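Local coordinates for protein putative agmatine deiminase (Streptococcus mutans, PDB 2EWO) that probably catalyses the hydrolysis of agmatine to N-carbamoylputrescine and ammonia, as an agmatine deiminase of the peptidyl-arginine deiminase family, at residues 173-178 / 207-212; 235-240 / 252-257; 121-126 / 183-188; 9-14 / 198-203. All blocks are in the same frame, centred on the assembly; numbering follows the deposited sequence.

Interaction 1. Residues 173-178 / 207-212; sequences VLVTEM and VLWVKD
Val175 and Trp209 form the apolar middle of this contact, where methyl CG2 of Val175 sits over the six-membered ring of the indole. It lies 3.5 Å from the ring centroid and 15° off the normal, a CH-pi contact over the face. The valine rotamer explains this: with CG1 anti to the carbonyl carbon (chi1 -58°), CG2 is turned to the indole. Val207 CG2 approaches the same indole face near its rim and also meets Val175 CG2, at 3.5 Å. On the opposite side of the sheet, Leu174 CD2 rests on Leu208 CB at 3.4 Å, while Thr176 pairs with Val210. The two strands, 173-176 and 207-210, run parallel, their short axes at 32°, and are joined by a beta-alpha-beta crossover: helix 191-202 lies between them in sequence and packs on the face carrying Val173, Val175 and Val207. This is a recurring element of the pentein fold. The backbones are joined by Leu208 N to Val173 O at 3.1 Å, then Val175 N to Leu208 O and Val210 N to Val175 O, each at 3.2 Å. A weak bond from Glu177 N to Val210 O continues the pairing into the start of helix 177-180. Trp209 NE1 is hydrogen-bonded to Glu195 OE2 of helix 191-202, and Lys191 makes a cation-pi contact with the indole. At the polar edge Glu177 CB meets the indole obliquely, and its carboxylate OE2 lies against the aliphatic CB and CG of Lys211. The opposite charges stay apart, Glu177 OE2 being 5.7 Å from Lys211 NZ.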
# COMPACT_ATOMS: atom_id res chain seq x y z
N VAL A 173 -2.27 -19.54 36.22
CA VAL A 173 -2.08 -19.54 34.78
C VAL A 173 -1.16 -20.67 34.39
O VAL A 173 -0.36 -21.15 35.20
CB VAL A 173 -1.49 -18.19 34.32
CG1 VAL A 173 -0.14 -17.96 34.97
CG2 VAL A 173 -1.39 -18.17 32.81
N LEU A 174 -1.28 -21.12 33.14
CA LEU A 174 -0.45 -22.21 32.63
C LEU A 174 0.53 -21.75 31.55
O LEU A 174 0.16 -21.63 30.39
CB LEU A 174 -1.34 -23.31 32.04
CG LEU A 174 -1.99 -24.28 33.02
CD1 LEU A 174 -2.93 -25.24 32.29
CD2 LEU A 174 -0.90 -25.04 33.74
N VAL A 175 1.78 -21.50 31.94
CA VAL A 175 2.81 -21.07 30.98
C VAL A 175 3.76 -22.23 30.66
O VAL A 175 3.80 -23.21 31.39
CB VAL A 175 3.65 -19.88 31.50
CG1 VAL A 175 2.76 -18.70 31.84
CG2 VAL A 175 4.47 -20.32 32.71
N THR A 176 4.52 -22.09 29.58
CA THR A 176 5.46 -23.12 29.15
C THR A 176 6.90 -22.55 29.15
O THR A 176 7.29 -21.86 28.22
CB THR A 176 5.05 -23.63 27.73
OG1 THR A 176 6.15 -24.29 27.10
CG2 THR A 176 4.57 -22.47 26.86
N GLU A 177 7.68 -22.83 30.20
CA GLU A 177 9.04 -22.27 30.30
C GLU A 177 9.95 -22.41 29.09
O GLU A 177 10.84 -21.58 28.89
CB GLU A 177 9.75 -22.83 31.54
CG GLU A 177 9.77 -24.35 31.60
CD GLU A 177 10.10 -24.88 32.99
OE1 GLU A 177 10.81 -24.17 33.77
OE2 GLU A 177 9.65 -26.01 33.29
N MSE A 178 9.74 -23.44 28.28
CA MSE A 178 10.56 -23.62 27.08
C MSE A 178 10.34 -22.47 26.09
O MSE A 178 11.06 -22.34 25.09
CB MSE A 178 10.24 -24.97 26.41
CG MSE A 178 11.13 -25.29 25.22
SE MSE A 178 10.14 -25.52 23.55
CE MSE A 178 10.60 -27.39 23.19
N VAL A 207 1.80 -19.56 39.25
CA VAL A 207 2.09 -19.88 37.84
C VAL A 207 2.68 -21.30 37.74
O VAL A 207 3.74 -21.60 38.30
CB VAL A 207 3.10 -18.87 37.29
CG1 VAL A 207 4.32 -18.67 38.20
CG2 VAL A 207 3.67 -19.27 35.93
N LEU A 208 1.95 -22.14 37.01
CA LEU A 208 2.32 -23.55 36.76
C LEU A 208 3.24 -23.62 35.53
O LEU A 208 2.87 -23.20 34.43
CB LEU A 208 1.07 -24.38 36.48
CG LEU A 208 0.38 -24.88 37.75
CD1 LEU A 208 0.08 -23.76 38.74
CD2 LEU A 208 -0.96 -25.56 37.46
N TRP A 209 4.43 -24.16 35.74
CA TRP A 209 5.44 -24.20 34.67
C TRP A 209 5.62 -25.58 34.04
O TRP A 209 6.45 -26.39 34.50
CB TRP A 209 6.80 -23.78 35.22
CG TRP A 209 6.85 -22.31 35.64
CD1 TRP A 209 6.51 -21.80 36.83
CD2 TRP A 209 7.26 -21.24 34.80
NE1 TRP A 209 6.72 -20.39 36.76
CE2 TRP A 209 7.16 -20.08 35.56
CE3 TRP A 209 7.70 -21.15 33.48
CZ2 TRP A 209 7.50 -18.81 35.07
CZ3 TRP A 209 8.04 -19.87 32.99
CH2 TRP A 209 7.95 -18.76 33.75
N VAL A 210 4.83 -25.81 32.99
CA VAL A 210 4.99 -27.02 32.18
C VAL A 210 6.31 -26.89 31.56
O VAL A 210 6.85 -25.78 31.43
CB VAL A 210 3.95 -27.17 31.10
CG1 VAL A 210 4.30 -28.29 30.11
CG2 VAL A 210 2.58 -27.54 31.67
N LYS A 211 6.86 -27.95 31.13
CA LYS A 211 8.23 -27.77 30.84
C LYS A 211 8.82 -28.15 29.50
O LYS A 211 10.02 -28.29 29.41
CB LYS A 211 9.12 -28.55 31.81
CG LYS A 211 10.64 -28.24 31.54
CD LYS A 211 11.82 -29.11 32.34
CE LYS A 211 13.29 -28.73 32.01
NZ LYS A 211 14.25 -29.41 32.86
N ASP A 212 8.12 -28.35 28.47
CA ASP A 212 8.71 -28.59 27.12
C ASP A 212 7.49 -28.48 26.28
O ASP A 212 6.38 -28.63 26.81
CB ASP A 212 9.43 -29.98 26.98
CG ASP A 212 11.00 -29.94 26.92
OD1 ASP A 212 11.68 -29.96 28.02
OD2 ASP A 212 11.64 -29.93 25.79

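Interaction 2. Residues 235-240 / 252-257; sequences VACIYT and KAAYDF
Tyr239 is the main bump of this contact, set between Tyr255 and Lys252 where a beta-alpha-beta unit (strand 234-237, helix 248-259, strand 270-271) brings the helix against the end of the first strand and the residues just after it. The two phenol rings meet obliquely: their planes stand at 62° and their centroids are 4.8 Å apart. Both residues hold CG anti to the backbone N (chi1 -173° for Tyr239, -166° for Tyr255), and the side chains cross at about a right angle. The CD1 corner of Tyr239 meets the CD2 corner of Tyr255 at 3.3 Å. The other wall of the hollow is the aliphatic part of Lys252, whose CG lies 3.9 Å from Tyr239 CE1. The lysine end leads away, and NZ is hydrogen-bonded to Tyr248 one turn earlier. Lys273 touches both tyrosines from the chain beyond strand 270-271. A smaller knob, the thiol of Cys237, faces the shallow groove between Ala254 and Tyr255; Val271 and Leu258 also border the cysteine. No hydrogen bond links the two segments; the contact is van der Waals packing. Cys237 SG stands 4.2 Å from Ala254 CB and 4.4 Å from Tyr255 CB.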
# COMPACT_ATOMS: atom_id res chain seq x y z
N VAL A 235 -8.47 -29.66 33.77
CA VAL A 235 -7.71 -29.22 32.60
C VAL A 235 -7.70 -30.25 31.49
O VAL A 235 -8.22 -31.34 31.64
CB VAL A 235 -6.26 -28.94 33.01
CG1 VAL A 235 -6.24 -27.98 34.19
CG2 VAL A 235 -5.55 -30.23 33.38
N ALA A 236 -7.11 -29.88 30.36
CA ALA A 236 -7.03 -30.81 29.24
C ALA A 236 -5.56 -31.10 29.05
O ALA A 236 -4.71 -30.44 29.65
CB ALA A 236 -7.62 -30.21 27.98
N CYS A 237 -5.25 -32.08 28.21
CA CYS A 237 -3.87 -32.42 27.95
C CYS A 237 -3.76 -33.55 26.95
O CYS A 237 -4.46 -34.56 27.05
CB CYS A 237 -3.17 -32.81 29.25
SG CYS A 237 -1.39 -33.00 29.05
N ILE A 238 -2.88 -33.39 25.97
CA ILE A 238 -2.68 -34.43 24.97
C ILE A 238 -2.00 -35.62 25.64
O ILE A 238 -1.20 -35.45 26.55
CB ILE A 238 -1.80 -33.95 23.79
CG1 ILE A 238 -0.55 -33.24 24.32
CG2 ILE A 238 -2.60 -33.04 22.86
CD1 ILE A 238 0.39 -32.76 23.24
N TYR A 239 -2.34 -36.83 25.20
CA TYR A 239 -1.73 -38.04 25.75
C TYR A 239 -1.83 -39.25 24.82
O TYR A 239 -2.92 -39.64 24.39
CB TYR A 239 -2.35 -38.37 27.12
CG TYR A 239 -1.65 -39.51 27.85
CD1 TYR A 239 -0.55 -39.26 28.69
CD2 TYR A 239 -2.07 -40.83 27.69
CE1 TYR A 239 0.12 -40.30 29.34
CE2 TYR A 239 -1.40 -41.88 28.34
CZ TYR A 239 -0.31 -41.61 29.16
OH TYR A 239 0.35 -42.63 29.80
N THR A 240 -0.67 -39.81 24.49
CA THR A 240 -0.58 -40.98 23.62
C THR A 240 0.36 -41.98 24.28
O THR A 240 1.20 -41.61 25.09
CB THR A 240 -0.04 -40.62 22.21
OG1 THR A 240 0.03 -41.81 21.41
CG2 THR A 240 1.35 -39.99 22.30
N LYS A 252 3.61 -36.87 27.69
CA LYS A 252 3.60 -37.61 28.94
C LYS A 252 4.26 -36.77 30.03
O LYS A 252 3.74 -36.66 31.14
CB LYS A 252 4.32 -38.94 28.77
CG LYS A 252 3.99 -39.95 29.85
CD LYS A 252 4.82 -41.21 29.69
CE LYS A 252 6.30 -40.89 29.91
NZ LYS A 252 7.17 -42.00 29.44
N ALA A 253 5.40 -36.17 29.70
CA ALA A 253 6.15 -35.32 30.64
C ALA A 253 5.24 -34.23 31.18
O ALA A 253 5.38 -33.79 32.33
CB ALA A 253 7.35 -34.70 29.94
N ALA A 254 4.32 -33.79 30.33
CA ALA A 254 3.37 -32.75 30.68
C ALA A 254 2.29 -33.32 31.58
O ALA A 254 1.94 -32.73 32.60
CB ALA A 254 2.74 -32.18 29.42
N TYR A 255 1.78 -34.49 31.19
CA TYR A 255 0.72 -35.16 31.93
C TYR A 255 1.15 -35.45 33.36
O TYR A 255 0.39 -35.23 34.31
CB TYR A 255 0.33 -36.46 31.22
CG TYR A 255 -0.97 -37.07 31.71
CD1 TYR A 255 -1.12 -37.44 33.05
CD2 TYR A 255 -2.04 -37.27 30.84
CE1 TYR A 255 -2.30 -38.01 33.51
CE2 TYR A 255 -3.23 -37.83 31.29
CZ TYR A 255 -3.35 -38.20 32.63
OH TYR A 255 -4.52 -38.76 33.10
N ASP A 256 2.38 -35.93 33.52
CA ASP A 256 2.92 -36.23 34.83
C ASP A 256 3.01 -34.95 35.66
O ASP A 256 2.71 -34.96 36.86
CB ASP A 256 4.29 -36.89 34.70
CG ASP A 256 4.22 -38.19 33.93
OD1 ASP A 256 3.35 -39.03 34.27
OD2 ASP A 256 5.04 -38.39 33.00
N PHE A 257 3.42 -33.87 35.01
CA PHE A 257 3.54 -32.58 35.69
C PHE A 257 2.19 -32.04 36.11
O PHE A 257 2.01 -31.58 37.24
CB PHE A 257 4.18 -31.56 34.76
CG PHE A 257 4.17 -30.17 35.32
CD1 PHE A 257 5.15 -29.77 36.22
CD2 PHE A 257 3.19 -29.26 34.94
CE1 PHE A 257 5.15 -28.48 36.75
CE2 PHE A 257 3.18 -27.96 35.46
CZ PHE A 257 4.16 -27.57 36.36

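Interaction 3. Residues 121-126 / 183-188; sequences NAWGGL and PSRNPH
Gly124 and Ser184 bring two irregular loops together with their CA atoms 4.4 Å apart, and a CA-H...O contact from Gly124 CA to Ser184 O (3.2 Å, 147° at the hydrogen) joins them. Gly124 has backbone angles that by themselves call for glycine. The serine faces this bare backbone, its CB 3.4 Å from Gly124 O. The next residue, Arg185, lays its guanidinium flat over the Trp123-Gly124 peptide: Gly124 N is 3.5 Å above the plane, over its centre, and Trp123 C lies on the same face nearer the rim. This face-on contact joins the loop after strand 113-119 to the one before helix 191-202, two connections of the pentein fold. The arginine reaches the peptide by bending, chi2 at 80° placing CD and chi3 at 91° placing NE. A salt bridge from NE to Glu161 OE1 restrains the group, while NH1 makes a weak bond back to Ser184 O. Arg185 NH2 stands at the edge of the Trp123 indole, near its plane, and 3.5 Å from Trp123 CA. The indole meets the rings of Phe120 and Trp97 edge-to-face and also meets the ring of His222, and Leu126 packs against Leu126 of the second subunit.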
# COMPACT_ATOMS: atom_id res chain seq x y z
N ASN A 121 6.87 -9.63 18.93
CA ASN A 121 8.05 -9.54 18.08
C ASN A 121 8.13 -10.70 17.08
O ASN A 121 9.22 -11.10 16.67
CB ASN A 121 9.32 -9.50 18.93
CG ASN A 121 9.44 -10.70 19.83
OD1 ASN A 121 10.47 -10.91 20.47
ND2 ASN A 121 8.39 -11.52 19.87
N ALA A 122 6.97 -11.22 16.71
CA ALA A 122 6.87 -12.33 15.76
C ALA A 122 7.46 -13.63 16.30
O ALA A 122 8.14 -14.37 15.57
CB ALA A 122 7.52 -11.96 14.43
N TRP A 123 7.21 -13.91 17.58
CA TRP A 123 7.71 -15.13 18.21
C TRP A 123 9.23 -15.19 18.15
O TRP A 123 9.80 -16.06 17.49
CB TRP A 123 7.12 -16.35 17.50
CG TRP A 123 5.63 -16.33 17.44
CD1 TRP A 123 4.76 -16.55 18.48
CD2 TRP A 123 4.82 -15.94 16.32
NE1 TRP A 123 3.47 -16.32 18.07
CE2 TRP A 123 3.48 -15.95 16.75
CE3 TRP A 123 5.10 -15.59 14.99
CZ2 TRP A 123 2.42 -15.62 15.90
CZ3 TRP A 123 4.05 -15.26 14.15
CH2 TRP A 123 2.72 -15.28 14.61
N GLY A 124 9.90 -14.28 18.85
CA GLY A 124 11.35 -14.29 18.85
C GLY A 124 11.96 -12.95 18.47
O GLY A 124 12.79 -12.41 19.20
N GLY A 125 11.57 -12.42 17.32
CA GLY A 125 12.08 -11.15 16.88
C GLY A 125 13.18 -11.28 15.85
O GLY A 125 13.10 -12.12 14.95
N LEU A 126 14.18 -10.42 15.97
CA LEU A 126 15.31 -10.43 15.06
C LEU A 126 16.21 -11.59 15.43
O LEU A 126 17.16 -11.93 14.71
CB LEU A 126 16.09 -9.12 15.16
CG LEU A 126 15.66 -7.98 14.24
CD1 LEU A 126 16.39 -6.72 14.64
CD2 LEU A 126 15.95 -8.35 12.78
N PRO A 183 15.59 -17.40 24.95
CA PRO A 183 16.39 -16.18 24.88
C PRO A 183 15.80 -15.09 23.96
O PRO A 183 16.09 -13.91 24.15
CB PRO A 183 17.75 -16.69 24.39
CG PRO A 183 17.39 -17.90 23.57
CD PRO A 183 16.34 -18.56 24.45
N SER A 184 14.97 -15.48 22.99
CA SER A 184 14.36 -14.52 22.07
C SER A 184 13.04 -14.00 22.63
O SER A 184 12.13 -13.67 21.88
CB SER A 184 14.11 -15.15 20.70
OG SER A 184 13.14 -16.18 20.74
N ARG A 185 12.96 -13.89 23.95
CA ARG A 185 11.74 -13.45 24.59
C ARG A 185 12.04 -13.07 26.03
O ARG A 185 11.97 -13.91 26.93
CB ARG A 185 10.74 -14.61 24.56
CG ARG A 185 9.29 -14.24 24.62
CD ARG A 185 8.77 -13.79 23.27
NE ARG A 185 8.22 -14.88 22.46
CZ ARG A 185 8.93 -15.87 21.93
NH1 ARG A 185 10.24 -15.94 22.11
NH2 ARG A 185 8.33 -16.79 21.20
N ASN A 186 12.41 -11.81 26.27
CA ASN A 186 12.70 -11.34 27.63
C ASN A 186 13.94 -11.91 28.29
O ASN A 186 13.89 -12.41 29.42
CB ASN A 186 11.49 -11.61 28.53
CG ASN A 186 10.21 -11.01 27.97
OD1 ASN A 186 9.10 -11.39 28.37
ND2 ASN A 186 10.36 -10.07 27.05
N PRO A 187 15.10 -11.85 27.61
CA PRO A 187 16.34 -12.37 28.18
C PRO A 187 16.97 -11.37 29.16
O PRO A 187 18.15 -11.46 29.47
CB PRO A 187 17.21 -12.58 26.95
CG PRO A 187 16.82 -11.43 26.10
CD PRO A 187 15.30 -11.46 26.20
N HIS A 188 16.18 -10.42 29.64
CA HIS A 188 16.69 -9.42 30.57
C HIS A 188 15.88 -9.56 31.84
O HIS A 188 16.12 -8.90 32.85
CB HIS A 188 16.50 -8.03 29.98
CG HIS A 188 15.07 -7.65 29.77
ND1 HIS A 188 14.35 -6.93 30.70
CD2 HIS A 188 14.21 -7.93 28.77
CE1 HIS A 188 13.11 -6.78 30.28
NE2 HIS A 188 12.99 -7.39 29.11

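Interaction 4. Residues 9-14 / 198-203; sequences TPKQDG and LKDYLN
Thr9 begins the contact by sending OG1 to the carbonyl O of Asp200, where the short, weakly bonded helix 10-13 packs near the C-terminal end of helix 191-202, one of the helices flanking the sheets of the pentein fold. The bond is 2.7 Å, and the hydroxyl sits above the carbonyl plane, 74° out of it. Thr9 OG1 is anti to the backbone N (chi1 -167°), which also places it over one face of the Tyr201 ring, 3.3 Å above the plane and toward the rim. Pro10 follows, its CD lying obliquely against the same ring, 3.4 Å from Tyr201 CD1, while strand 152-155 touches both residues through Tyr153 and Thr155. Lys11 gives the second grip on Asp200: its backbone N donates to the same O at 3.1 Å, this time in the carbonyl plane. Two donors thus hold one carbonyl of helix 191-202. Beyond CG the lysine chain curls back, chi3 -72° placing CE beside Asp200 OD1, and NZ makes a weak bond to Lys199 O. NZ remains 4.5 Å from Asp200 OD1, too far for a salt bridge, though the opposite charges may still attract. CB and CG of Lys11 run beside the amide group of Asn203, which has turned to positive phi just past the helix. Further along, Asp13 OD2 forms a salt bridge with Arg114 of strand 113-119. Asp13 N closes the short helical turn by donating to Thr9 O, 2.9 Å away.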
# COMPACT_ATOMS: atom_id res chain seq x y z
N THR A 9 -1.35 -1.44 37.75
CA THR A 9 -1.50 -2.73 37.10
C THR A 9 -2.86 -3.35 37.38
O THR A 9 -3.48 -3.08 38.43
CB THR A 9 -0.43 -3.72 37.58
OG1 THR A 9 -0.41 -4.86 36.72
CG2 THR A 9 -0.72 -4.18 39.00
N PRO A 10 -3.35 -4.19 36.46
CA PRO A 10 -4.66 -4.85 36.62
C PRO A 10 -4.91 -5.42 38.02
O PRO A 10 -6.04 -5.40 38.51
CB PRO A 10 -4.62 -5.93 35.54
CG PRO A 10 -3.85 -5.27 34.46
CD PRO A 10 -2.71 -4.62 35.21
N LYS A 11 -3.86 -5.94 38.66
CA LYS A 11 -4.00 -6.50 40.00
C LYS A 11 -4.49 -5.44 40.96
O LYS A 11 -5.41 -5.67 41.74
CB LYS A 11 -2.66 -7.06 40.49
CG LYS A 11 -2.71 -7.66 41.91
CD LYS A 11 -1.32 -7.89 42.50
CE LYS A 11 -0.58 -9.04 41.83
NZ LYS A 11 -1.16 -10.36 42.21
N GLN A 12 -3.88 -4.26 40.90
CA GLN A 12 -4.26 -3.16 41.77
C GLN A 12 -5.59 -2.58 41.34
O GLN A 12 -6.43 -2.25 42.19
CB GLN A 12 -3.21 -2.06 41.69
CG GLN A 12 -1.81 -2.59 41.62
CD GLN A 12 -0.88 -1.62 40.92
OE1 GLN A 12 0.27 -1.95 40.64
NE2 GLN A 12 -1.38 -0.43 40.62
N ASP A 13 -5.78 -2.46 40.03
CA ASP A 13 -7.01 -1.91 39.46
C ASP A 13 -8.23 -2.82 39.62
O ASP A 13 -9.35 -2.41 39.33
CB ASP A 13 -6.80 -1.58 37.98
CG ASP A 13 -5.88 -0.39 37.77
OD1 ASP A 13 -4.86 -0.30 38.48
OD2 ASP A 13 -6.17 0.44 36.88
N GLY A 14 -7.99 -4.04 40.08
CA GLY A 14 -9.09 -4.97 40.27
C GLY A 14 -9.63 -5.59 38.99
O GLY A 14 -10.84 -5.58 38.77
N LEU A 198 3.24 -11.75 34.99
CA LEU A 198 2.08 -12.62 34.77
C LEU A 198 1.11 -12.52 35.93
O LEU A 198 -0.10 -12.73 35.78
CB LEU A 198 2.52 -14.08 34.59
CG LEU A 198 3.08 -14.56 33.24
CD1 LEU A 198 3.91 -15.81 33.44
CD2 LEU A 198 1.94 -14.83 32.28
N LYS A 199 1.63 -12.21 37.10
CA LYS A 199 0.77 -12.10 38.26
C LYS A 199 0.11 -10.73 38.31
O LYS A 199 -0.99 -10.59 38.82
CB LYS A 199 1.57 -12.36 39.54
CG LYS A 199 2.12 -13.77 39.62
CD LYS A 199 2.77 -14.04 40.96
CE LYS A 199 3.17 -15.49 41.09
NZ LYS A 199 3.71 -15.77 42.45
N ASP A 200 0.77 -9.71 37.76
CA ASP A 200 0.20 -8.37 37.80
C ASP A 200 -0.77 -8.03 36.69
O ASP A 200 -1.69 -7.24 36.89
CB ASP A 200 1.30 -7.33 37.81
CG ASP A 200 2.25 -7.53 38.96
OD1 ASP A 200 1.76 -7.67 40.10
OD2 ASP A 200 3.48 -7.54 38.71
N TYR A 201 -0.58 -8.63 35.53
CA TYR A 201 -1.44 -8.35 34.39
C TYR A 201 -2.51 -9.40 34.13
O TYR A 201 -3.38 -9.22 33.27
CB TYR A 201 -0.56 -8.14 33.16
CG TYR A 201 0.38 -6.96 33.30
CD1 TYR A 201 -0.12 -5.66 33.33
CD2 TYR A 201 1.75 -7.15 33.44
CE1 TYR A 201 0.73 -4.56 33.49
CE2 TYR A 201 2.61 -6.05 33.60
CZ TYR A 201 2.09 -4.77 33.62
OH TYR A 201 2.94 -3.70 33.74
N LEU A 202 -2.46 -10.49 34.89
CA LEU A 202 -3.44 -11.57 34.77
C LEU A 202 -4.17 -11.76 36.10
O LEU A 202 -5.31 -12.23 36.14
CB LEU A 202 -2.73 -12.87 34.37
CG LEU A 202 -2.57 -13.15 32.88
CD1 LEU A 202 -2.17 -11.88 32.17
CD2 LEU A 202 -1.55 -14.25 32.67
N ASN A 203 -3.50 -11.36 37.18
CA ASN A 203 -4.04 -11.48 38.52
C ASN A 203 -4.01 -12.95 38.95
O ASN A 203 -4.95 -13.45 39.56
CB ASN A 203 -5.47 -10.94 38.59
CG ASN A 203 -5.64 -9.89 39.67
OD1 ASN A 203 -6.72 -9.33 39.83
ND2 ASN A 203 -4.57 -9.63 40.42

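Interaction 1 touches both interaction 2 and interaction 4, which do not touch each other (nearest atoms about 12 Å). Helix 191-202 of interaction 4 lies on the valine face of the strand pair in interaction 1, Val175 CG1 meeting Leu198 CD1 at 3.5 Å. The other face receives helix 248-259 of interaction 2, with Val210 CG1 4.2 Å from Ala254 CB. The strand pair is therefore sandwiched between two helices. Interaction 3 stands apart, its nearest atoms about 7 Å from interaction 1, 8 Å from interaction 4 and 17 Å from interaction 2. Through Trp123, which meets His222 of a Gly-His-Ile-Asp sequence like that of the catalytic histidine in relatives, it probably borders the active site.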